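Local coordinates for beta-porphyranase B (Bacteroides plebeius, PDB 4AWD), which hydrolyses the sulfated red-seaweed polysaccharide porphyran at linkages between beta-D-galactopyranose and alpha-L-galactopyranose-6-sulfate, releasing mostly a disaccharide, at residues W246-K254 against I265-F276; K47-T55 against S126-Y135. All blocks are in the same frame, centred on the assembly; numbering follows the deposited sequence.

Contact 1 of 2, residues W246-K254 against I265-F276; sequences WWVDANTVK and IKPTTKYTDTPF
Asn251 reaches from the hairpin turn into the loop that follows strand 260-265, where ND2 donates to Asp273 O at 2.7 Å. The bond is nearly straight (169°) and runs close to the amide plane, which fixes the flip of that amide. Water 1 joins Asn251 O and ND2 to Pro267 O. Next to it, Phe276 N is held by a lone pair of Ala250 O at 3.0 Å. Trp247 CG, anti to the backbone N (chi1 -177°), carries the indole across, with NE1 at the edge of the Phe276 ring, 3.6 Å from Phe276 CB; the two ring planes stand 78° apart. Pro267 CG sits over the centre of one face of that phenyl ring, and Leu177 also packs on both Trp247 and Phe276. Lys266, bent at chi2 and chi3, runs alongside Thr252, and NZ donates to Thr252 OG1 at 2.7 Å. That hydroxyl donates in turn to Asp249 OD1 at 2.9 Å; the same carboxylate oxygen accepts Asn251 N, forming an Asx turn. Val253 and Ile265 exchange two backbone hydrogen bonds as an antiparallel hydrogen-bonded pair. Together these features describe a beta-hairpin with a type I turn and a classic bulge, Val248 and Asp249 facing Thr252, whose tip is bonded to the loop carrying Phe276; the side chain of Phe276 lies about 6 Å from that of Glu176, the probable nucleophile of this GH16 enzyme.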
loop_
_atom_site.group_PDB
_atom_site.type_symbol
_atom_site.label_atom_id
_atom_site.label_comp_id
_atom_site.label_asym_id
_atom_site.label_seq_id
_atom_site.Cartn_x
_atom_site.Cartn_y
_atom_site.Cartn_z
ATOM N N TRP A 246 3.855 -7.461 10.076
ATOM C CA TRP A 246 5.125 -8.068 10.419
ATOM C C TRP A 246 5.503 -8.994 9.270
ATOM O O TRP A 246 4.975 -10.097 9.139
ATOM C CB TRP A 246 5.054 -8.853 11.732
ATOM C CG TRP A 246 6.380 -9.435 12.158
ATOM C CD1 TRP A 246 7.546 -9.471 11.430
ATOM C CD2 TRP A 246 6.675 -10.083 13.403
ATOM N NE1 TRP A 246 8.543 -10.088 12.154
ATOM C CE2 TRP A 246 8.032 -10.476 13.363
ATOM C CE3 TRP A 246 5.922 -10.365 14.551
ATOM C CZ2 TRP A 246 8.653 -11.142 14.432
ATOM C CZ3 TRP A 246 6.540 -11.019 15.612
ATOM C CH2 TRP A 246 7.894 -11.403 15.543
ATOM N N TRP A 247 6.408 -8.532 8.426
ATOM C CA TRP A 247 6.884 -9.360 7.329
ATOM C C TRP A 247 7.967 -10.263 7.929
ATOM O O TRP A 247 9.117 -9.861 8.067
ATOM C CB TRP A 247 7.373 -8.468 6.187
ATOM C CG TRP A 247 7.838 -9.184 4.949
ATOM C CD1 TRP A 247 7.793 -10.535 4.692
ATOM C CD2 TRP A 247 8.393 -8.573 3.775
ATOM N NE1 TRP A 247 8.302 -10.790 3.445
ATOM C CE2 TRP A 247 8.680 -9.610 2.862
ATOM C CE3 TRP A 247 8.687 -7.246 3.416
ATOM C CZ2 TRP A 247 9.237 -9.367 1.611
ATOM C CZ3 TRP A 247 9.243 -7.001 2.165
ATOM C CH2 TRP A 247 9.513 -8.059 1.277
ATOM N N VAL A 248 7.566 -11.469 8.328
ATOM C CA VAL A 248 8.399 -12.315 9.193
ATOM C C VAL A 248 9.548 -12.966 8.442
ATOM O O VAL A 248 10.684 -12.956 8.923
ATOM C CB VAL A 248 7.581 -13.428 9.884
ATOM C CG1 VAL A 248 8.510 -14.326 10.751
ATOM C CG2 VAL A 248 6.452 -12.834 10.700
ATOM N N ASP A 249 9.238 -13.542 7.281
ATOM C CA ASP A 249 10.222 -14.205 6.408
ATOM C C ASP A 249 9.659 -14.341 5.001
ATOM O O ASP A 249 8.622 -13.763 4.680
ATOM C CB ASP A 249 10.653 -15.587 6.950
ATOM C CG ASP A 249 9.482 -16.518 7.183
ATOM O OD1 ASP A 249 8.537 -16.542 6.368
ATOM O OD2 ASP A 249 9.493 -17.231 8.208
ATOM N N ALA A 250 10.340 -15.115 4.167
ATOM C CA ALA A 250 9.962 -15.247 2.777
ATOM C C ALA A 250 8.654 -15.995 2.588
ATOM O O ALA A 250 8.095 -15.965 1.496
ATOM C CB ALA A 250 11.064 -15.898 1.995
ATOM N N ASN A 251 8.153 -16.645 3.635
ATOM C CA ASN A 251 6.899 -17.412 3.538
ATOM C C ASN A 251 5.731 -16.899 4.397
ATOM O O ASN A 251 4.666 -17.531 4.431
ATOM C CB ASN A 251 7.142 -18.885 3.871
ATOM C CG ASN A 251 8.088 -19.545 2.904
ATOM O OD1 ASN A 251 9.290 -19.586 3.141
ATOM N ND2 ASN A 251 7.558 -20.055 1.795
ATOM N N THR A 252 5.916 -15.773 5.083
ATOM C CA THR A 252 5.014 -15.429 6.191
ATOM C C THR A 252 4.908 -13.940 6.461
ATOM O O THR A 252 5.898 -13.271 6.735
ATOM C CB THR A 252 5.478 -16.121 7.481
ATOM O OG1 THR A 252 5.935 -17.436 7.150
ATOM C CG2 THR A 252 4.347 -16.200 8.517
ATOM N N VAL A 253 3.689 -13.434 6.390
ATOM C CA VAL A 253 3.402 -12.042 6.699
ATOM C C VAL A 253 2.202 -12.025 7.637
ATOM O O VAL A 253 1.270 -12.800 7.454
ATOM C CB VAL A 253 3.104 -11.225 5.428
ATOM C CG1 VAL A 253 3.089 -9.765 5.770
ATOM C CG2 VAL A 253 4.170 -11.468 4.350
ATOM N N LYS A 254 2.247 -11.174 8.662
ATOM C CA LYS A 254 1.211 -11.147 9.708
ATOM C C LYS A 254 0.665 -9.732 9.907
ATOM O O LYS A 254 1.432 -8.784 10.076
ATOM C CB LYS A 254 1.767 -11.680 11.034
ATOM C CG LYS A 254 2.366 -13.084 10.942
ATOM C CD LYS A 254 2.727 -13.698 12.318
ATOM C CE LYS A 254 3.133 -15.170 12.157
ATOM N NZ LYS A 254 3.595 -15.845 13.438
ATOM N N ILE A 265 -0.918 -14.325 6.239
ATOM C CA ILE A 265 -0.941 -14.853 4.893
ATOM C C ILE A 265 0.402 -15.481 4.575
ATOM O O ILE A 265 1.439 -14.827 4.689
ATOM C CB ILE A 265 -1.315 -13.793 3.823
ATOM C CG1 ILE A 265 -2.692 -13.179 4.114
ATOM C CG2 ILE A 265 -1.273 -14.414 2.431
ATOM C CD1 ILE A 265 -3.114 -12.086 3.141
ATOM N N LYS A 266 0.380 -16.755 4.197
ATOM C CA LYS A 266 1.550 -17.390 3.614
ATOM C C LYS A 266 1.455 -17.184 2.107
ATOM O O LYS A 266 0.579 -17.768 1.472
ATOM C CB LYS A 266 1.591 -18.887 3.946
ATOM C CG LYS A 266 1.304 -19.253 5.420
ATOM C CD LYS A 266 2.460 -18.966 6.364
ATOM C CE LYS A 266 3.372 -20.181 6.543
ATOM N NZ LYS A 266 4.684 -19.806 7.207
ATOM N N PRO A 267 2.328 -16.332 1.524
ATOM C CA PRO A 267 2.230 -16.110 0.075
ATOM C C PRO A 267 2.518 -17.407 -0.672
ATOM O O PRO A 267 3.233 -18.281 -0.152
ATOM C CB PRO A 267 3.313 -15.057 -0.209
ATOM C CG PRO A 267 3.609 -14.427 1.097
ATOM C CD PRO A 267 3.404 -15.519 2.124
ATOM N N THR A 268 1.953 -17.523 -1.870
ATOM C CA THR A 268 1.889 -18.792 -2.588
ATOM C C THR A 268 3.264 -19.298 -3.043
ATOM O O THR A 268 4.104 -18.525 -3.520
ATOM C CB THR A 268 0.900 -18.714 -3.782
ATOM O OG1 THR A 268 0.989 -19.906 -4.573
ATOM C CG2 THR A 268 1.212 -17.535 -4.649
ATOM N N THR A 269 3.472 -20.601 -2.876
ATOM C CA THR A 269 4.732 -21.238 -3.220
ATOM C C THR A 269 4.654 -21.900 -4.598
ATOM O O THR A 269 5.498 -22.752 -4.943
ATOM C CB THR A 269 5.140 -22.280 -2.178
ATOM O OG1 THR A 269 4.075 -23.239 -2.025
ATOM C CG2 THR A 269 5.442 -21.616 -0.853
ATOM N N LYS A 270 3.657 -21.489 -5.388
ATOM C CA LYS A 270 3.443 -22.074 -6.700
ATOM C C LYS A 270 4.718 -22.044 -7.535
ATOM O O LYS A 270 5.111 -23.060 -8.112
ATOM C CB LYS A 270 2.303 -21.375 -7.447
ATOM C CG LYS A 270 1.799 -22.152 -8.669
ATOM C CD LYS A 270 0.559 -21.499 -9.270
ATOM C CE LYS A 270 0.189 -22.158 -10.591
ATOM N NZ LYS A 270 -0.984 -21.507 -11.221
ATOM N N TYR A 271 5.377 -20.892 -7.574
ATOM C CA TYR A 271 6.515 -20.717 -8.473
ATOM C C TYR A 271 7.880 -20.746 -7.800
ATOM O O TYR A 271 8.891 -20.881 -8.477
ATOM C CB TYR A 271 6.343 -19.457 -9.317
ATOM C CG TYR A 271 5.090 -19.452 -10.181
ATOM C CD1 TYR A 271 5.049 -20.140 -11.389
ATOM C CD2 TYR A 271 3.950 -18.764 -9.781
ATOM C CE1 TYR A 271 3.901 -20.149 -12.178
ATOM C CE2 TYR A 271 2.797 -18.749 -10.573
ATOM C CZ TYR A 271 2.785 -19.444 -11.769
ATOM O OH TYR A 271 1.654 -19.433 -12.561
ATOM N N THR A 272 7.901 -20.629 -6.473
ATOM C CA THR A 272 9.128 -20.703 -5.671
ATOM C C THR A 272 8.799 -21.015 -4.217
ATOM O O THR A 272 7.767 -20.586 -3.707
ATOM C CB THR A 272 9.947 -19.392 -5.723
ATOM O OG1 THR A 272 10.912 -19.382 -4.663
ATOM C CG2 THR A 272 9.038 -18.162 -5.603
ATOM N N ASP A 273 9.688 -21.759 -3.561
ATOM C CA ASP A 273 9.547 -22.115 -2.156
ATOM C C ASP A 273 9.678 -20.898 -1.253
ATOM O O ASP A 273 9.221 -20.921 -0.109
ATOM C CB ASP A 273 10.599 -23.167 -1.756
ATOM C CG ASP A 273 10.359 -24.541 -2.421
ATOM O OD1 ASP A 273 9.186 -24.986 -2.521
ATOM O OD2 ASP A 273 11.357 -25.183 -2.840
ATOM N N THR A 274 10.317 -19.847 -1.772
ATOM C CA THR A 274 10.615 -18.646 -1.005
ATOM C C THR A 274 10.100 -17.379 -1.720
ATOM O O THR A 274 10.903 -16.517 -2.101
ATOM C CB THR A 274 12.135 -18.521 -0.761
ATOM O OG1 THR A 274 12.827 -18.557 -2.017
ATOM C CG2 THR A 274 12.650 -19.650 0.146
ATOM N N PRO A 275 8.759 -17.258 -1.895
ATOM C CA PRO A 275 8.209 -16.219 -2.785
ATOM C C PRO A 275 8.506 -14.772 -2.375
ATOM O O PRO A 275 8.608 -13.901 -3.256
ATOM C CB PRO A 275 6.700 -16.486 -2.757
ATOM C CG PRO A 275 6.466 -17.227 -1.488
ATOM C CD PRO A 275 7.688 -18.067 -1.282
ATOM N N PHE A 276 8.642 -14.509 -1.075
ATOM C CA PHE A 276 8.933 -13.142 -0.617
ATOM C C PHE A 276 10.380 -12.918 -0.171
ATOM O O PHE A 276 10.640 -12.188 0.787
ATOM C CB PHE A 276 7.926 -12.672 0.449
ATOM C CG PHE A 276 6.642 -12.129 -0.131
ATOM C CD1 PHE A 276 6.104 -12.660 -1.302
ATOM C CD2 PHE A 276 5.961 -11.098 0.503
ATOM C CE1 PHE A 276 4.924 -12.161 -1.838
ATOM C CE2 PHE A 276 4.782 -10.590 -0.030
ATOM C CZ PHE A 276 4.264 -11.125 -1.209
HETATM O O HOH W 1 4.480 -19.185 1.939
#

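Contact 2 of 2, residues K47-T55 against S126-Y135; sequences KWVVNEDYT and SVKNQAHYGY
Tyr54, with CG beside its backbone N (chi1 -44°), sends its ring across to the 126-135 segment, while Asp53 and Lys128 have the same kind of first torsion, and a bend at chi2 carries Lys128 toward the Asp53 carboxylate. The phenol OH of Tyr54 accepts Gln130 N at 2.8 Å. Ala131 CB makes a CH-pi contact over one face of this ring, 3.8 Å from its centroid, and Asp53 CB lies over the opposite face. The ring edge meets Ser126 OG, which is also bonded to Ile282 N, and, through CE1, Lys128 O at 3.3 Å. Lys128 NZ reaches Asp53 OD2 at 2.9 Å from above the carboxylate plane, a salt bridge. Water 3 links Asp53 O to Lys128 N, and water 2 links Asn51 ND2 to Gln130 O. Farther along, Trp48 CZ3 touches Tyr135 CB at 3.6 Å, and the edge of the Tyr135 ring is turned toward the face of the indole, an edge-to-face pair with planes at 69°. Trp48 NE1 donates to Pro40 O. This contact joins strand 46-50 and the turn after it to the 126-133 loop and the start of strand 134-141, in the beta-sandwich (jelly-roll) fold of GH16, away from the annotated sites.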
loop_
_atom_site.group_PDB
_atom_site.type_symbol
_atom_site.label_atom_id
_atom_site.label_comp_id
_atom_site.label_asym_id
_atom_site.label_seq_id
_atom_site.Cartn_x
_atom_site.Cartn_y
_atom_site.Cartn_z
ATOM N N LYS A 47 15.843 -7.785 18.996
ATOM C CA LYS A 47 15.150 -6.557 19.417
ATOM C C LYS A 47 14.702 -5.737 18.196
ATOM O O LYS A 47 15.353 -5.750 17.144
ATOM C CB LYS A 47 16.044 -5.697 20.330
ATOM C CG LYS A 47 17.332 -5.244 19.651
ATOM C CD LYS A 47 18.061 -4.128 20.384
ATOM C CE LYS A 47 19.449 -3.935 19.785
ATOM N NZ LYS A 47 20.241 -2.914 20.499
ATOM N N TRP A 48 13.596 -5.020 18.343
ATOM C CA TRP A 48 13.132 -4.161 17.271
ATOM C C TRP A 48 13.984 -2.899 17.228
ATOM O O TRP A 48 14.306 -2.310 18.267
ATOM C CB TRP A 48 11.646 -3.809 17.424
ATOM C CG TRP A 48 10.691 -4.970 17.203
ATOM C CD1 TRP A 48 9.940 -5.613 18.155
ATOM C CD2 TRP A 48 10.373 -5.606 15.946
ATOM N NE1 TRP A 48 9.199 -6.631 17.568
ATOM C CE2 TRP A 48 9.445 -6.637 16.217
ATOM C CE3 TRP A 48 10.806 -5.420 14.623
ATOM C CZ2 TRP A 48 8.916 -7.451 15.208
ATOM C CZ3 TRP A 48 10.260 -6.240 13.612
ATOM C CH2 TRP A 48 9.335 -7.249 13.927
ATOM N N VAL A 49 14.342 -2.499 16.006
ATOM C CA VAL A 49 15.171 -1.335 15.765
ATOM C C VAL A 49 14.553 -0.499 14.624
ATOM O O VAL A 49 14.110 -1.051 13.602
ATOM C CB VAL A 49 16.617 -1.798 15.472
ATOM C CG1 VAL A 49 17.213 -1.113 14.256
ATOM C CG2 VAL A 49 17.514 -1.647 16.736
ATOM N N VAL A 50 14.498 0.821 14.803
ATOM C CA VAL A 50 13.887 1.677 13.807
ATOM C C VAL A 50 14.620 1.516 12.469
ATOM O O VAL A 50 15.847 1.537 12.418
ATOM C CB VAL A 50 13.893 3.156 14.235
ATOM C CG1 VAL A 50 13.362 4.039 13.112
ATOM C CG2 VAL A 50 13.070 3.358 15.469
ATOM N N ASN A 51 13.865 1.322 11.390
ATOM C CA ASN A 51 14.448 1.435 10.056
ATOM C C ASN A 51 14.176 2.846 9.544
ATOM O O ASN A 51 13.061 3.154 9.126
ATOM C CB ASN A 51 13.884 0.375 9.105
ATOM C CG ASN A 51 14.734 0.197 7.850
ATOM O OD1 ASN A 51 15.392 1.126 7.379
ATOM N ND2 ASN A 51 14.721 -1.014 7.304
ATOM N N GLU A 52 15.191 3.704 9.600
ATOM C CA GLU A 52 15.000 5.134 9.333
ATOM C C GLU A 52 14.556 5.405 7.910
ATOM O O GLU A 52 13.848 6.375 7.642
ATOM C CB GLU A 52 16.266 5.917 9.636
ATOM C CG GLU A 52 16.642 5.867 11.100
ATOM C CD GLU A 52 17.936 6.592 11.425
ATOM O OE1 GLU A 52 18.450 7.343 10.562
ATOM O OE2 GLU A 52 18.427 6.414 12.562
ATOM N N ASP A 53 14.956 4.512 7.014
ATOM C CA ASP A 53 14.762 4.684 5.593
ATOM C C ASP A 53 13.296 4.675 5.171
ATOM O O ASP A 53 12.957 5.217 4.133
ATOM C CB ASP A 53 15.569 3.614 4.850
ATOM C CG ASP A 53 17.086 3.861 4.926
ATOM O OD1 ASP A 53 17.510 4.934 5.423
ATOM O OD2 ASP A 53 17.851 2.984 4.490
ATOM N N TYR A 54 12.426 4.080 5.981
ATOM C CA TYR A 54 11.003 3.975 5.627
ATOM C C TYR A 54 10.129 4.479 6.773
ATOM O O TYR A 54 8.986 4.075 6.940
ATOM C CB TYR A 54 10.669 2.531 5.213
ATOM C CG TYR A 54 11.729 1.981 4.294
ATOM C CD1 TYR A 54 11.779 2.361 2.950
ATOM C CD2 TYR A 54 12.736 1.137 4.785
ATOM C CE1 TYR A 54 12.787 1.889 2.099
ATOM C CE2 TYR A 54 13.746 0.663 3.948
ATOM C CZ TYR A 54 13.766 1.040 2.611
ATOM O OH TYR A 54 14.766 0.561 1.791
ATOM N N THR A 55 10.698 5.394 7.552
ATOM C CA THR A 55 10.051 5.885 8.744
ATOM C C THR A 55 9.953 7.383 8.618
ATOM O O THR A 55 10.946 8.054 8.270
ATOM C CB THR A 55 10.845 5.474 10.018
ATOM O OG1 THR A 55 10.716 4.062 10.228
ATOM C CG2 THR A 55 10.327 6.191 11.231
ATOM N N SER A 126 8.772 5.406 -1.428
ATOM C CA SER A 126 10.073 5.602 -0.790
ATOM C C SER A 126 11.181 5.609 -1.849
ATOM O O SER A 126 11.090 4.937 -2.887
ATOM C CB SER A 126 10.344 4.555 0.306
ATOM O OG SER A 126 10.212 3.213 -0.171
ATOM N N VAL A 127 12.205 6.414 -1.592
ATOM C CA VAL A 127 13.352 6.521 -2.485
ATOM C C VAL A 127 14.140 5.208 -2.475
ATOM O O VAL A 127 14.529 4.700 -3.513
ATOM C CB VAL A 127 14.254 7.733 -2.107
ATOM C CG1 VAL A 127 15.646 7.620 -2.730
ATOM C CG2 VAL A 127 13.585 9.005 -2.545
ATOM N N LYS A 128 14.339 4.659 -1.289
ATOM C CA LYS A 128 15.080 3.437 -1.156
ATOM C C LYS A 128 14.130 2.276 -1.373
ATOM O O LYS A 128 12.923 2.398 -1.144
ATOM C CB LYS A 128 15.769 3.376 0.204
ATOM C CG LYS A 128 16.876 4.415 0.390
ATOM C CD LYS A 128 17.933 3.824 1.301
ATOM C CE LYS A 128 18.897 4.840 1.884
ATOM N NZ LYS A 128 19.924 4.118 2.733
ATOM N N ASN A 129 14.671 1.159 -1.849
ATOM C CA ASN A 129 13.863 0.002 -2.163
ATOM C C ASN A 129 14.404 -1.291 -1.544
ATOM O O ASN A 129 14.313 -2.357 -2.144
ATOM C CB ASN A 129 13.750 -0.135 -3.684
ATOM C CG ASN A 129 15.097 -0.304 -4.350
ATOM O OD1 ASN A 129 16.114 -0.442 -3.672
ATOM N ND2 ASN A 129 15.117 -0.272 -5.681
ATOM N N GLN A 130 14.938 -1.194 -0.335
ATOM C CA GLN A 130 15.551 -2.344 0.332
ATOM C C GLN A 130 14.828 -2.699 1.626
ATOM O O GLN A 130 15.446 -3.235 2.569
ATOM C CB GLN A 130 17.034 -2.061 0.626
ATOM C CG GLN A 130 17.883 -1.773 -0.617
ATOM C CD GLN A 130 17.966 -2.979 -1.526
ATOM O OE1 GLN A 130 18.513 -4.010 -1.144
ATOM N NE2 GLN A 130 17.413 -2.861 -2.736
ATOM N N ALA A 131 13.532 -2.387 1.691
ATOM C CA ALA A 131 12.738 -2.780 2.856
ATOM C C ALA A 131 12.462 -4.266 2.735
ATOM O O ALA A 131 11.872 -4.700 1.750
ATOM C CB ALA A 131 11.445 -2.001 2.923
ATOM N N HIS A 132 12.935 -5.048 3.711
ATOM C CA HIS A 132 12.708 -6.496 3.711
ATOM C C HIS A 132 12.056 -6.937 5.020
ATOM O O HIS A 132 11.203 -6.215 5.553
ATOM C CB HIS A 132 14.006 -7.282 3.438
ATOM C CG HIS A 132 13.796 -8.519 2.612
ATOM N ND1 HIS A 132 14.823 -9.164 1.961
ATOM C CD2 HIS A 132 12.666 -9.200 2.293
ATOM C CE1 HIS A 132 14.342 -10.202 1.299
ATOM N NE2 HIS A 132 13.035 -10.241 1.476
ATOM N N TYR A 133 12.457 -8.103 5.540
ATOM C CA TYR A 133 11.839 -8.668 6.754
ATOM C C TYR A 133 11.939 -7.662 7.879
ATOM O O TYR A 133 12.973 -6.985 8.048
ATOM C CB TYR A 133 12.464 -10.010 7.171
ATOM C CG TYR A 133 12.665 -10.974 6.020
ATOM C CD1 TYR A 133 11.650 -11.204 5.098
ATOM C CD2 TYR A 133 13.883 -11.621 5.828
ATOM C CE1 TYR A 133 11.831 -12.066 4.039
ATOM C CE2 TYR A 133 14.065 -12.504 4.760
ATOM C CZ TYR A 133 13.026 -12.713 3.879
ATOM O OH TYR A 133 13.177 -13.548 2.815
ATOM N N GLY A 134 10.848 -7.548 8.623
ATOM C CA GLY A 134 10.690 -6.456 9.559
ATOM C C GLY A 134 9.229 -6.122 9.742
ATOM O O GLY A 134 8.347 -6.925 9.403
ATOM N N TYR A 135 8.980 -4.938 10.283
ATOM C CA TYR A 135 7.640 -4.503 10.645
ATOM C C TYR A 135 7.348 -3.123 10.045
ATOM O O TYR A 135 8.191 -2.214 10.066
ATOM C CB TYR A 135 7.478 -4.481 12.170
ATOM C CG TYR A 135 6.055 -4.309 12.647
ATOM C CD1 TYR A 135 5.508 -3.038 12.827
ATOM C CD2 TYR A 135 5.252 -5.416 12.904
ATOM C CE1 TYR A 135 4.178 -2.863 13.263
ATOM C CE2 TYR A 135 3.929 -5.262 13.351
ATOM C CZ TYR A 135 3.398 -3.980 13.517
ATOM O OH TYR A 135 2.103 -3.820 13.947
HETATM O O HOH W 2 16.301 -1.688 4.834
HETATM O O HOH W 3 13.506 5.839 1.425
#

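Overall arrangement
The two contacts lie in series along the chain, contact 2 closing before contact 1 opens, and their centres are 18 Å apart. They meet where strand 134-141 pairs antiparallel with strand 241-249: Trp247 N lies 2.7 Å from Gly134 O, a probable hydrogen bond. The loop leading into strand 134-141 reaches contact 1 as well, with His132 NE2 probably bonded to Phe276 O and Tyr133 packed on Ala250. Trp48 and Trp246 add an edge-to-face pair. Strand 308-321 pairs with both 46-50 and 134-141, so a continuous run of strands leads from contact 2, remote from the annotated sites, to contact 1, whose 265-276 loop comes near the probable nucleophile.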